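Local coordinates for DUF4785 domain-containing protein (Legionella pneumophila subsp. pneumophila, PDB 4KH9) that is of unknown function but binds calcium and combines an N-terminal domain with two that probably have the immunoglobulin-like E-set fold, at residues A[161-166]-A[184-189]; A[192-197]-A[244-249]; A[63-68]-A[250-255]; A[40-45]-A[257-262]. One frame throughout, in Å; residues are numbered along the deposited sequence.

Contact 1 (A[161-166]-A[184-189]); sequences ITYLEV and SLHNDI
The Tyr163 ring lies across the root of the His186 side chain. His186 CB packs over one ring face as a CH-pi contact, 3.8 Å from the Tyr163 ring centroid and displaced toward the rim. This pair belongs to two antiparallel neighbouring strands of the central domain, which is probably of the E-set, immunoglobulin-like type. Tyr163 CG sits between its own backbone N and carbonyl carbon (chi1 59°), and from there the ring extends over to His186. The imidazole is tilted 42° to the phenol ring, with Tyr163 CE1 only 3.4 Å from His186 CD2; the rings meet obliquely. Glu165 CB comes up at the imidazole edge from the same face of the sheet, while the Glu165 carboxylate runs on to a salt bridge with Arg45. Under these side chains the backbone is tightly stitched. Tyr163 and His186 exchange two N-H...O bonds, that from His186 N to Tyr163 O (2.9 Å) being almost straight. Glu165 and Ser184 do the same, with 2.7 Å from Glu165 N to Ser184 O. Beyond this second pair, a water links Glu165 O to Ser184 OG. Leu164 and Leu185 take the other face, where Leu185 CD1 lies 3.5 Å from Tyr163 O and also meets Thr162 CG2. Where the strands run out, Asn187 uses both ends of its amide: ND2 donates in its amide plane to Thr162 OG1 (2.8 Å), which also bonds Tyr192 OH, and OD1 accepts from Ile189 N at 3.0 Å, forming an Asx turn.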
loop_
_atom_site.group_PDB
_atom_site.type_symbol
_atom_site.label_atom_id
_atom_site.label_comp_id
_atom_site.label_asym_id
_atom_site.label_seq_id
_atom_site.Cartn_x
_atom_site.Cartn_y
_atom_site.Cartn_z
ATOM N N ILE A 161 10.535 20.745 -7.436
ATOM C CA ILE A 161 9.247 20.660 -8.152
ATOM C C ILE A 161 9.246 19.330 -8.973
ATOM O O ILE A 161 8.293 19.055 -9.690
ATOM C CB ILE A 161 8.958 21.922 -9.023
ATOM C CG1 ILE A 161 10.026 22.099 -10.134
ATOM C CG2 ILE A 161 8.869 23.185 -8.120
ATOM C CD1 ILE A 161 9.654 23.071 -11.328
ATOM N N THR A 162 10.306 18.510 -8.834
ATOM C CA THR A 162 10.434 17.212 -9.520
ATOM C C THR A 162 9.876 16.123 -8.618
ATOM O O THR A 162 10.331 15.955 -7.476
ATOM C CB THR A 162 11.875 16.895 -9.953
ATOM O OG1 THR A 162 12.302 17.865 -10.894
ATOM C CG2 THR A 162 11.993 15.502 -10.618
ATOM N N TYR A 163 8.856 15.398 -9.119
ATOM C CA TYR A 163 8.258 14.335 -8.339
ATOM C C TYR A 163 8.050 13.088 -9.175
ATOM O O TYR A 163 8.014 13.149 -10.411
ATOM C CB TYR A 163 6.923 14.781 -7.716
ATOM C CG TYR A 163 5.887 15.219 -8.723
ATOM C CD1 TYR A 163 5.011 14.298 -9.299
ATOM C CD2 TYR A 163 5.747 16.565 -9.074
ATOM C CE1 TYR A 163 4.020 14.703 -10.190
ATOM C CE2 TYR A 163 4.771 16.976 -9.983
ATOM C CZ TYR A 163 3.898 16.042 -10.523
ATOM O OH TYR A 163 2.919 16.423 -11.403
ATOM N N LEU A 164 7.920 11.964 -8.483
ATOM C CA LEU A 164 7.621 10.669 -9.076
ATOM C C LEU A 164 6.194 10.353 -8.776
ATOM O O LEU A 164 5.801 10.430 -7.612
ATOM C CB LEU A 164 8.549 9.575 -8.524
ATOM C CG LEU A 164 8.358 8.170 -9.107
ATOM C CD1 LEU A 164 8.849 8.103 -10.549
ATOM C CD2 LEU A 164 9.042 7.141 -8.261
ATOM N N GLU A 165 5.399 10.019 -9.799
ATOM C CA GLU A 165 4.000 9.637 -9.575
ATOM C C GLU A 165 3.821 8.124 -9.882
ATOM O O GLU A 165 4.272 7.667 -10.907
ATOM C CB GLU A 165 3.053 10.506 -10.407
ATOM C CG GLU A 165 1.598 10.213 -10.086
ATOM C CD GLU A 165 0.609 11.158 -10.737
ATOM O OE1 GLU A 165 0.619 12.354 -10.373
ATOM O OE2 GLU A 165 -0.204 10.700 -11.573
ATOM N N VAL A 166 3.212 7.363 -8.948
ATOM C CA VAL A 166 2.978 5.923 -9.090
ATOM C C VAL A 166 1.523 5.618 -8.765
ATOM O O VAL A 166 0.911 6.312 -7.940
ATOM C CB VAL A 166 3.923 5.064 -8.211
ATOM C CG1 VAL A 166 5.383 5.342 -8.535
ATOM C CG2 VAL A 166 3.643 5.249 -6.714
ATOM N N SER A 184 5.556 7.581 -13.426
ATOM C CA SER A 184 5.861 8.788 -14.208
ATOM C C SER A 184 6.733 9.757 -13.441
ATOM O O SER A 184 6.533 9.967 -12.251
ATOM C CB SER A 184 4.583 9.516 -14.616
ATOM O OG SER A 184 3.503 8.621 -14.807
ATOM N N LEU A 185 7.701 10.343 -14.137
ATOM C CA LEU A 185 8.579 11.346 -13.570
ATOM C C LEU A 185 8.180 12.705 -14.133
ATOM O O LEU A 185 8.211 12.890 -15.350
ATOM C CB LEU A 185 10.059 11.027 -13.852
ATOM C CG LEU A 185 11.082 11.968 -13.157
ATOM C CD1 LEU A 185 11.000 11.845 -11.626
ATOM C CD2 LEU A 185 12.495 11.663 -13.615
ATOM N N HIS A 186 7.825 13.659 -13.245
ATOM C CA HIS A 186 7.356 14.976 -13.664
ATOM C C HIS A 186 8.151 16.157 -13.093
ATOM O O HIS A 186 8.680 16.112 -11.981
ATOM C CB HIS A 186 5.895 15.174 -13.232
ATOM C CG HIS A 186 4.928 14.165 -13.784
ATOM N ND1 HIS A 186 4.515 14.208 -15.109
ATOM C CD2 HIS A 186 4.282 13.153 -13.160
ATOM C CE1 HIS A 186 3.655 13.214 -15.246
ATOM N NE2 HIS A 186 3.464 12.570 -14.091
ATOM N N ASN A 187 8.118 17.253 -13.861
ATOM C CA ASN A 187 8.647 18.597 -13.618
ATOM C C ASN A 187 7.937 19.472 -14.642
ATOM O O ASN A 187 8.020 19.163 -15.831
ATOM C CB ASN A 187 10.178 18.610 -13.729
ATOM C CG ASN A 187 10.809 19.959 -13.495
ATOM O OD1 ASN A 187 10.657 20.891 -14.290
ATOM N ND2 ASN A 187 11.584 20.072 -12.437
ATOM N N ASP A 188 7.169 20.498 -14.225
ATOM C CA ASP A 188 6.385 21.275 -15.203
ATOM C C ASP A 188 7.254 22.208 -16.113
ATOM O O ASP A 188 6.709 22.823 -17.032
ATOM C CB ASP A 188 5.267 22.082 -14.521
ATOM C CG ASP A 188 5.666 23.173 -13.549
ATOM O OD1 ASP A 188 6.841 23.173 -13.093
ATOM O OD2 ASP A 188 4.791 24.003 -13.204
ATOM N N ILE A 189 8.585 22.232 -15.929
ATOM C CA ILE A 189 9.480 23.052 -16.739
ATOM C C ILE A 189 10.391 22.193 -17.632
ATOM O O ILE A 189 10.751 22.631 -18.731
ATOM C CB ILE A 189 10.333 23.953 -15.815
HETATM O O HOH W 1 2.167 7.518 -12.856
#

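Contact 2 (A[192-197]-A[244-249]); sequences YDVNDV and VQTEYG
The Tyr192 ring presents its edge to Tyr248, whose CB lies near the plane of that ring, 3.9 Å from Tyr192 CE1. A water also lies at the Tyr192 edge, and Thr246 CG2 comes in obliquely. The two tyrosine side chains cross at about a right angle. The other flat pair, the Asp196 carboxylate and the Gln245 amide, belongs to side chains that run alongside each other in the same direction, their planes 54° apart. Between these pairs sits Thr246. Its OG1, anti to the backbone N (chi1 -169°), donates to Asp193 O at 2.7 Å, tilted 28° from the carbonyl plane. The water at the Tyr192 edge accepts from Asp193 N and donates to Glu247 O. Strands 196-202 and 238-248 are antiparallel neighbours in the sheet of the central domain, probably of the E-set, immunoglobulin-like type. One backbone bond joins them here, Gln245 N donating to Asp196 O (2.9 Å). Val197 and Val244 form a non-hydrogen-bonded pair, side by side, with 3.8 Å between Val197 CG1 and Val244 CG2. The other Val244 branch, CG1, meets Val194 CG1 at 3.7 Å, the two side chains crossing at about a right angle; Leu185 and Phe221 add to this apolar side. Asp196 is a calcium ligand, as is Asp198, and the ion lies about 3 Å from the nearest atom of the Asp196 side chain.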
loop_
_atom_site.group_PDB
_atom_site.type_symbol
_atom_site.label_atom_id
_atom_site.label_comp_id
_atom_site.label_asym_id
_atom_site.label_seq_id
_atom_site.Cartn_x
_atom_site.Cartn_y
_atom_site.Cartn_z
ATOM N N TYR A 192 11.993 15.003 -19.033
ATOM C CA TYR A 192 13.065 14.030 -18.794
ATOM C C TYR A 192 12.944 12.845 -19.728
ATOM O O TYR A 192 11.847 12.559 -20.224
ATOM C CB TYR A 192 13.045 13.514 -17.334
ATOM C CG TYR A 192 13.185 14.582 -16.268
ATOM C CD1 TYR A 192 14.377 15.282 -16.104
ATOM C CD2 TYR A 192 12.144 14.850 -15.387
ATOM C CE1 TYR A 192 14.520 16.247 -15.106
ATOM C CE2 TYR A 192 12.281 15.800 -14.373
ATOM C CZ TYR A 192 13.469 16.506 -14.244
ATOM O OH TYR A 192 13.617 17.455 -13.256
ATOM N N ASP A 193 14.069 12.156 -19.928
ATOM C CA ASP A 193 14.202 10.880 -20.611
ATOM C C ASP A 193 14.706 9.877 -19.604
ATOM O O ASP A 193 15.826 10.007 -19.102
ATOM C CB ASP A 193 15.101 10.922 -21.840
ATOM C CG ASP A 193 15.068 9.563 -22.568
ATOM O OD1 ASP A 193 13.960 9.095 -22.903
ATOM O OD2 ASP A 193 16.130 8.922 -22.674
ATOM N N VAL A 194 13.860 8.909 -19.257
ATOM C CA VAL A 194 14.167 7.923 -18.224
ATOM C C VAL A 194 14.443 6.547 -18.847
ATOM O O VAL A 194 13.683 6.105 -19.691
ATOM C CB VAL A 194 13.000 7.855 -17.192
ATOM C CG1 VAL A 194 13.278 6.827 -16.102
ATOM C CG2 VAL A 194 12.742 9.227 -16.563
ATOM N N ASN A 195 15.505 5.873 -18.380
ATOM C CA ASN A 195 15.863 4.525 -18.786
ATOM C C ASN A 195 16.189 3.663 -17.551
ATOM O O ASN A 195 16.024 2.446 -17.614
ATOM C CB ASN A 195 17.035 4.533 -19.770
ATOM C CG ASN A 195 16.709 5.080 -21.142
ATOM O OD1 ASN A 195 15.853 4.552 -21.862
ATOM N ND2 ASN A 195 17.409 6.134 -21.552
ATOM N N ASP A 196 16.646 4.280 -16.436
ATOM C CA ASP A 196 16.979 3.511 -15.249
ATOM C C ASP A 196 15.777 3.528 -14.288
ATOM O O ASP A 196 15.557 4.501 -13.542
ATOM C CB ASP A 196 18.281 4.041 -14.595
ATOM C CG ASP A 196 18.871 3.183 -13.478
ATOM O OD1 ASP A 196 18.311 2.102 -13.195
ATOM O OD2 ASP A 196 19.883 3.605 -12.875
ATOM N N VAL A 197 14.951 2.473 -14.388
ATOM C CA VAL A 197 13.732 2.264 -13.577
ATOM C C VAL A 197 13.721 0.851 -13.038
ATOM O O VAL A 197 13.914 -0.097 -13.794
ATOM C CB VAL A 197 12.406 2.525 -14.358
ATOM C CG1 VAL A 197 11.167 2.381 -13.461
ATOM C CG2 VAL A 197 12.391 3.850 -15.071
ATOM N N VAL A 244 13.693 5.238 -9.490
ATOM C CA VAL A 244 13.991 5.814 -10.789
ATOM C C VAL A 244 15.261 6.720 -10.683
ATOM O O VAL A 244 15.393 7.525 -9.740
ATOM C CB VAL A 244 12.748 6.605 -11.264
ATOM C CG1 VAL A 244 13.035 7.446 -12.495
ATOM C CG2 VAL A 244 11.556 5.667 -11.516
ATOM N N GLN A 245 16.147 6.619 -11.677
ATOM C CA GLN A 245 17.278 7.530 -11.757
ATOM C C GLN A 245 17.498 7.992 -13.205
ATOM O O GLN A 245 17.435 7.187 -14.118
ATOM C CB GLN A 245 18.573 6.945 -11.187
ATOM C CG GLN A 245 19.649 8.032 -11.088
ATOM C CD GLN A 245 20.857 7.666 -10.305
ATOM O OE1 GLN A 245 20.794 7.386 -9.115
ATOM N NE2 GLN A 245 22.003 7.812 -10.921
ATOM N N THR A 246 17.709 9.295 -13.404
ATOM C CA THR A 246 18.073 9.846 -14.706
ATOM C C THR A 246 19.022 11.026 -14.444
ATOM O O THR A 246 19.388 11.281 -13.295
ATOM C CB THR A 246 16.867 10.188 -15.598
ATOM O OG1 THR A 246 17.363 10.475 -16.908
ATOM C CG2 THR A 246 16.039 11.353 -15.089
ATOM N N GLU A 247 19.483 11.673 -15.518
ATOM C CA GLU A 247 20.386 12.816 -15.450
ATOM C C GLU A 247 19.886 13.893 -16.367
ATOM O O GLU A 247 19.451 13.606 -17.480
ATOM C CB GLU A 247 21.852 12.454 -15.796
ATOM C CG GLU A 247 22.486 11.334 -14.974
ATOM C CD GLU A 247 22.163 9.922 -15.439
ATOM O OE1 GLU A 247 22.526 9.574 -16.587
ATOM O OE2 GLU A 247 21.564 9.154 -14.650
ATOM N N TYR A 248 19.913 15.131 -15.892
ATOM C CA TYR A 248 19.532 16.275 -16.699
ATOM C C TYR A 248 20.631 17.304 -16.525
ATOM O O TYR A 248 20.719 17.973 -15.489
ATOM C CB TYR A 248 18.132 16.803 -16.370
ATOM C CG TYR A 248 17.695 17.867 -17.347
ATOM C CD1 TYR A 248 17.219 17.528 -18.613
ATOM C CD2 TYR A 248 17.784 19.219 -17.022
ATOM C CE1 TYR A 248 16.852 18.510 -19.534
ATOM C CE2 TYR A 248 17.409 20.207 -17.929
ATOM C CZ TYR A 248 16.940 19.849 -19.182
ATOM O OH TYR A 248 16.559 20.826 -20.064
ATOM N N GLY A 249 21.508 17.333 -17.528
ATOM C CA GLY A 249 22.703 18.157 -17.552
ATOM C C GLY A 249 23.725 17.522 -16.639
ATOM O O GLY A 249 24.080 16.354 -16.821
HETATM O O HOH W 2 16.563 13.176 -18.650
#

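Contact 3 (A[63-68]-A[250-255]); sequences IISTLA and QEIIRR
Ile252 O takes protons from two waters and is also touched by Leu67 CD2, at 3.4 Å. One of these waters, 2.7 Å from Ile252 O, also donates to Thr66 O. The other, 2.8 Å from Ile252 O, accepts from Arg254 N and bonds Ser65 OG. A third water donates to Ser65 O at 2.6 Å and accepts from Arg255 NH1, in the plane of the guanidinium. Segments 63-68 and 250-255 lie in the N-terminal and central family regions, and no direct hydrogen bond joins them; waters, together with Asp157, carry the polar connections. Leu67 carries the dry part of the contact. Both of its methyls rest on Ile253 CD1, with CD2 the closer at 3.6 Å and the side chains crossing at about a right angle, and CD1 also touches Arg255 NH2 at 3.8 Å. Ser65 adds a smaller patch, with its OG 3.7 Å from Arg254 CB and its CB against Ile252. The Arg255 guanidinium is well tied down: NH1 donates to Arg254 O, NE to Thr162 O, and NH2 forms a salt bridge with Asp157, whose carboxylate also accepts from Leu67 N. Asp157 therefore joins both sides of the junction. Arg254 forms salt bridges with Asp243 of its own domain and with Glu51 of the N-terminal one. Strand 62-65 is an outermost strand of a four-stranded N-terminal-domain sheet, beside strand 135-140, and it faces the start of strand 251-264, which pairs with strand 238-248 in the central domain.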
loop_
_atom_site.group_PDB
_atom_site.type_symbol
_atom_site.label_atom_id
_atom_site.label_comp_id
_atom_site.label_asym_id
_atom_site.label_seq_id
_atom_site.Cartn_x
_atom_site.Cartn_y
_atom_site.Cartn_z
ATOM N N ILE A 63 26.452 9.091 -2.504
ATOM C CA ILE A 63 25.927 10.289 -3.133
ATOM C C ILE A 63 24.547 10.608 -2.592
ATOM O O ILE A 63 23.651 9.768 -2.655
ATOM C CB ILE A 63 25.902 10.157 -4.685
ATOM C CG1 ILE A 63 27.354 10.108 -5.250
ATOM C CG2 ILE A 63 25.049 11.296 -5.348
ATOM C CD1 ILE A 63 27.492 9.483 -6.621
ATOM N N ILE A 64 24.384 11.846 -2.079
ATOM C CA ILE A 64 23.108 12.413 -1.673
ATOM C C ILE A 64 22.811 13.458 -2.749
ATOM O O ILE A 64 23.534 14.451 -2.822
ATOM C CB ILE A 64 23.109 12.971 -0.223
ATOM C CG1 ILE A 64 23.388 11.851 0.810
ATOM C CG2 ILE A 64 21.786 13.718 0.073
ATOM C CD1 ILE A 64 23.546 12.347 2.245
ATOM N N SER A 65 21.817 13.205 -3.622
ATOM C CA SER A 65 21.511 14.104 -4.732
ATOM C C SER A 65 20.246 14.908 -4.447
ATOM O O SER A 65 19.216 14.354 -4.072
ATOM C CB SER A 65 21.361 13.308 -6.032
ATOM O OG SER A 65 20.291 12.382 -5.938
ATOM N N THR A 66 20.365 16.229 -4.539
ATOM C CA THR A 66 19.269 17.133 -4.294
ATOM C C THR A 66 19.124 18.047 -5.501
ATOM O O THR A 66 20.103 18.320 -6.184
ATOM C CB THR A 66 19.473 17.909 -2.958
ATOM O OG1 THR A 66 20.535 18.835 -3.114
ATOM C CG2 THR A 66 19.723 16.981 -1.745
ATOM N N LEU A 67 17.910 18.540 -5.742
ATOM C CA LEU A 67 17.594 19.426 -6.859
ATOM C C LEU A 67 17.180 20.827 -6.375
ATOM O O LEU A 67 17.068 21.770 -7.185
ATOM C CB LEU A 67 16.468 18.812 -7.713
ATOM C CG LEU A 67 16.781 17.440 -8.337
ATOM C CD1 LEU A 67 15.552 16.867 -9.027
ATOM C CD2 LEU A 67 18.009 17.524 -9.293
ATOM N N ALA A 68 16.953 20.970 -5.066
ATOM C CA ALA A 68 16.624 22.285 -4.521
ATOM C C ALA A 68 17.280 22.473 -3.180
ATOM O O ALA A 68 17.608 21.485 -2.523
ATOM C CB ALA A 68 15.123 22.455 -4.414
ATOM N N GLN A 250 24.142 18.266 -15.618
ATOM C CA GLN A 250 25.098 17.814 -14.604
ATOM C C GLN A 250 24.361 17.398 -13.301
ATOM O O GLN A 250 25.005 17.148 -12.282
ATOM C CB GLN A 250 26.138 18.922 -14.321
ATOM C CG GLN A 250 25.539 20.260 -13.871
ATOM C CD GLN A 250 26.616 21.249 -13.510
ATOM O OE1 GLN A 250 27.086 21.303 -12.367
ATOM N NE2 GLN A 250 27.034 22.048 -14.482
ATOM N N GLU A 251 23.024 17.307 -13.354
ATOM C CA GLU A 251 22.204 16.977 -12.191
ATOM C C GLU A 251 21.649 15.561 -12.226
ATOM O O GLU A 251 21.078 15.133 -13.223
ATOM C CB GLU A 251 21.024 17.948 -12.078
ATOM C CG GLU A 251 21.404 19.393 -11.870
ATOM C CD GLU A 251 20.171 20.266 -11.827
ATOM O OE1 GLU A 251 19.594 20.413 -10.725
ATOM O OE2 GLU A 251 19.755 20.770 -12.895
ATOM N N ILE A 252 21.787 14.859 -11.102
ATOM C CA ILE A 252 21.230 13.533 -10.859
ATOM C C ILE A 252 19.783 13.733 -10.389
ATOM O O ILE A 252 19.528 14.497 -9.441
ATOM C CB ILE A 252 22.088 12.713 -9.836
ATOM C CG1 ILE A 252 23.573 12.546 -10.275
ATOM C CG2 ILE A 252 21.438 11.371 -9.459
ATOM C CD1 ILE A 252 23.879 11.609 -11.437
ATOM N N ILE A 253 18.850 13.079 -11.085
ATOM C CA ILE A 253 17.435 13.067 -10.755
ATOM C C ILE A 253 17.141 11.683 -10.201
ATOM O O ILE A 253 17.151 10.685 -10.945
ATOM C CB ILE A 253 16.497 13.443 -11.947
ATOM C CG1 ILE A 253 17.079 14.528 -12.924
ATOM C CG2 ILE A 253 15.059 13.713 -11.488
ATOM C CD1 ILE A 253 17.221 15.920 -12.446
ATOM N N ARG A 254 16.927 11.610 -8.898
ATOM C CA ARG A 254 16.656 10.334 -8.236
ATOM C C ARG A 254 15.378 10.423 -7.439
ATOM O O ARG A 254 15.231 11.319 -6.605
ATOM C CB ARG A 254 17.834 9.948 -7.319
ATOM C CG ARG A 254 17.573 8.720 -6.490
ATOM C CD ARG A 254 18.204 7.473 -7.018
ATOM N NE ARG A 254 17.958 6.328 -6.136
ATOM C CZ ARG A 254 18.824 5.854 -5.238
ATOM N NH1 ARG A 254 20.009 6.435 -5.073
ATOM N NH2 ARG A 254 18.513 4.798 -4.503
ATOM N N ARG A 255 14.431 9.505 -7.723
ATOM C CA ARG A 255 13.182 9.435 -6.996
ATOM C C ARG A 255 12.807 7.985 -6.732
ATOM O O ARG A 255 12.996 7.121 -7.577
ATOM C CB ARG A 255 12.038 10.149 -7.757
ATOM C CG ARG A 255 12.093 11.680 -7.906
ATOM C CD ARG A 255 11.772 12.383 -6.622
ATOM N NE ARG A 255 11.986 13.837 -6.679
ATOM C CZ ARG A 255 13.089 14.472 -6.283
ATOM N NH1 ARG A 255 14.155 13.787 -5.874
ATOM N NH2 ARG A 255 13.144 15.793 -6.320
HETATM O O HOH W 3 16.852 14.867 -5.091
HETATM O O HOH W 4 17.884 13.779 -7.320
HETATM O O HOH W 5 21.134 16.065 -7.972
HETATM O O HOH W 6 17.427 21.698 -9.928
#

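Contact 4 (A[40-45]-A[257-262]); sequences ISNVRR and GHTAFS
Asn42 and Thr259 meet with their side chains crossing at about a right angle, and each reaches for a main-chain oxygen on the other segment. Thr259 OG1, anti to its backbone N (chi1 -158°), donates to Asn42 O; at 2.5 Å the bond is modelled very short. In return Asn42 ND2 donates to Ala260 O at 2.9 Å, arriving 36° above the carbonyl plane, with the oxygen itself tilted somewhat from the amide plane. Asn42 CG sits between the backbone N and the carbonyl carbon (chi1 62°). Asn42 CB lies 3.4 Å from Thr259 OG1. Since Asn42 ND2 also bonds Thr168 OG1, this largely buried amide ties three pieces of chain together. Arg44 approaches Thr259 obliquely and touches with the base of its side chain alone: CB is 3.4 Å from His258 O, and CG 3.5 Å from Thr259 OG1. Beyond CG the chain bends, and the guanidinium heads away, NH1 making a weak bond back to Val43 O. The two segments share no backbone-to-backbone hydrogen bond, so side chains do the joining. Strand 44-46, which belongs to the N-terminal part of the sequence, pairs at the edge of the central-domain sheet with strand 163-168, through Arg44 and Val166. Strand 251-264 runs between strands 238-248 and 172-174 near the other end of the same sheet, so the contact brings strands far apart in its order together, consistent with a sheet curled into a sandwich.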
loop_
_atom_site.group_PDB
_atom_site.type_symbol
_atom_site.label_atom_id
_atom_site.label_comp_id
_atom_site.label_asym_id
_atom_site.label_seq_id
_atom_site.Cartn_x
_atom_site.Cartn_y
_atom_site.Cartn_z
ATOM N N ILE A 40 -10.654 6.128 -4.011
ATOM C CA ILE A 40 -10.975 5.704 -5.379
ATOM C C ILE A 40 -9.673 5.376 -6.123
ATOM O O ILE A 40 -9.683 4.527 -7.016
ATOM C CB ILE A 40 -11.852 6.739 -6.179
ATOM C CG1 ILE A 40 -11.147 8.106 -6.394
ATOM C CG2 ILE A 40 -13.242 6.924 -5.545
ATOM C CD1 ILE A 40 -10.728 8.394 -7.828
ATOM N N SER A 41 -8.561 6.043 -5.744
ATOM C CA SER A 41 -7.269 5.880 -6.398
ATOM C C SER A 41 -6.144 5.777 -5.400
ATOM O O SER A 41 -6.223 6.393 -4.342
ATOM C CB SER A 41 -7.017 7.067 -7.322
ATOM O OG SER A 41 -5.991 6.779 -8.252
ATOM N N ASN A 42 -5.077 5.029 -5.740
ATOM C CA ASN A 42 -3.907 4.904 -4.885
ATOM C C ASN A 42 -2.760 5.696 -5.516
ATOM O O ASN A 42 -1.592 5.370 -5.276
ATOM C CB ASN A 42 -3.509 3.414 -4.609
ATOM C CG ASN A 42 -3.110 2.579 -5.805
ATOM O OD1 ASN A 42 -3.046 3.067 -6.940
ATOM N ND2 ASN A 42 -2.827 1.280 -5.560
ATOM N N VAL A 43 -3.080 6.729 -6.331
ATOM C CA VAL A 43 -2.053 7.624 -6.908
ATOM C C VAL A 43 -1.220 8.183 -5.735
ATOM O O VAL A 43 -1.777 8.582 -4.720
ATOM C CB VAL A 43 -2.649 8.767 -7.798
ATOM C CG1 VAL A 43 -1.579 9.779 -8.233
ATOM C CG2 VAL A 43 -3.358 8.202 -9.020
ATOM N N ARG A 44 0.091 8.135 -5.862
ATOM C CA ARG A 44 1.002 8.606 -4.851
ATOM C C ARG A 44 2.158 9.348 -5.510
ATOM O O ARG A 44 2.754 8.829 -6.450
ATOM C CB ARG A 44 1.521 7.427 -3.992
ATOM C CG ARG A 44 0.601 7.017 -2.855
ATOM C CD ARG A 44 0.558 8.074 -1.764
ATOM N NE ARG A 44 -0.432 7.786 -0.731
ATOM C CZ ARG A 44 -1.679 8.242 -0.744
ATOM N NH1 ARG A 44 -2.102 9.011 -1.740
ATOM N NH2 ARG A 44 -2.511 7.943 0.244
ATOM N N ARG A 45 2.463 10.562 -5.017
ATOM C CA ARG A 45 3.613 11.313 -5.487
ATOM C C ARG A 45 4.730 11.342 -4.409
ATOM O O ARG A 45 4.448 11.391 -3.221
ATOM C CB ARG A 45 3.224 12.714 -5.899
ATOM C CG ARG A 45 2.370 12.721 -7.179
ATOM C CD ARG A 45 1.976 14.133 -7.626
ATOM N NE ARG A 45 0.901 14.716 -6.835
ATOM C CZ ARG A 45 -0.389 14.550 -7.096
ATOM N NH1 ARG A 45 -0.774 13.809 -8.130
ATOM N NH2 ARG A 45 -1.308 15.115 -6.319
ATOM N N GLY A 257 9.449 5.644 -4.976
ATOM C CA GLY A 257 8.046 5.759 -4.612
ATOM C C GLY A 257 7.423 4.452 -4.213
ATOM O O GLY A 257 7.946 3.387 -4.528
ATOM N N HIS A 258 6.310 4.578 -3.500
ATOM C CA HIS A 258 5.516 3.489 -2.950
ATOM C C HIS A 258 4.040 3.738 -3.138
ATOM O O HIS A 258 3.617 4.900 -3.121
ATOM C CB HIS A 258 5.764 3.334 -1.422
ATOM C CG HIS A 258 7.173 3.100 -0.960
ATOM N ND1 HIS A 258 7.635 1.830 -0.652
ATOM C CD2 HIS A 258 8.134 3.998 -0.649
ATOM C CE1 HIS A 258 8.874 1.994 -0.211
ATOM N NE2 HIS A 258 9.215 3.282 -0.188
ATOM N N THR A 259 3.243 2.679 -3.208
ATOM C CA THR A 259 1.788 2.788 -3.166
ATOM C C THR A 259 1.270 1.424 -2.680
ATOM O O THR A 259 1.886 0.380 -2.911
ATOM C CB THR A 259 1.083 3.341 -4.415
ATOM O OG1 THR A 259 -0.182 3.830 -3.935
ATOM C CG2 THR A 259 0.899 2.294 -5.538
ATOM N N ALA A 260 0.195 1.476 -1.896
ATOM C CA ALA A 260 -0.405 0.308 -1.274
ATOM C C ALA A 260 -1.557 -0.232 -2.101
ATOM O O ALA A 260 -2.276 0.507 -2.774
ATOM C CB ALA A 260 -0.904 0.662 0.132
ATOM N N PHE A 261 -1.757 -1.536 -2.001
ATOM C CA PHE A 261 -2.895 -2.204 -2.617
ATOM C C PHE A 261 -3.224 -3.410 -1.758
ATOM O O PHE A 261 -2.371 -3.904 -1.014
ATOM C CB PHE A 261 -2.651 -2.571 -4.102
ATOM C CG PHE A 261 -1.538 -3.554 -4.363
ATOM C CD1 PHE A 261 -0.228 -3.110 -4.596
ATOM C CD2 PHE A 261 -1.805 -4.919 -4.440
ATOM C CE1 PHE A 261 0.798 -4.016 -4.870
ATOM C CE2 PHE A 261 -0.787 -5.828 -4.736
ATOM C CZ PHE A 261 0.509 -5.368 -4.959
ATOM N N SER A 262 -4.485 -3.825 -1.798
ATOM C CA SER A 262 -4.966 -4.972 -1.019
ATOM C C SER A 262 -4.982 -6.212 -1.889
ATOM O O SER A 262 -5.252 -6.124 -3.087
ATOM C CB SER A 262 -6.363 -4.679 -0.469
ATOM O OG SER A 262 -6.862 -5.794 0.244
#

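Contacts 1, 2 and 3 cluster on one side of the chain's centre, their centres 11 to 13 Å apart, whereas contact 4 lies close to that centre, about 16 Å from contact 1 and 24 Å from contact 3. All four reach the same mixed central-domain sheet; contacts 3 and 4 share strand 251-264, and contact 2 uses its neighbour, strand 238-248. Contacts 1 and 2 follow one another along the chain within the central domain. Contacts 3 and 4 span them, each bringing in sequence from the N-terminal family region. The calcium site at contact 2 therefore sits in a domain that N-terminal residues meet at two separate places.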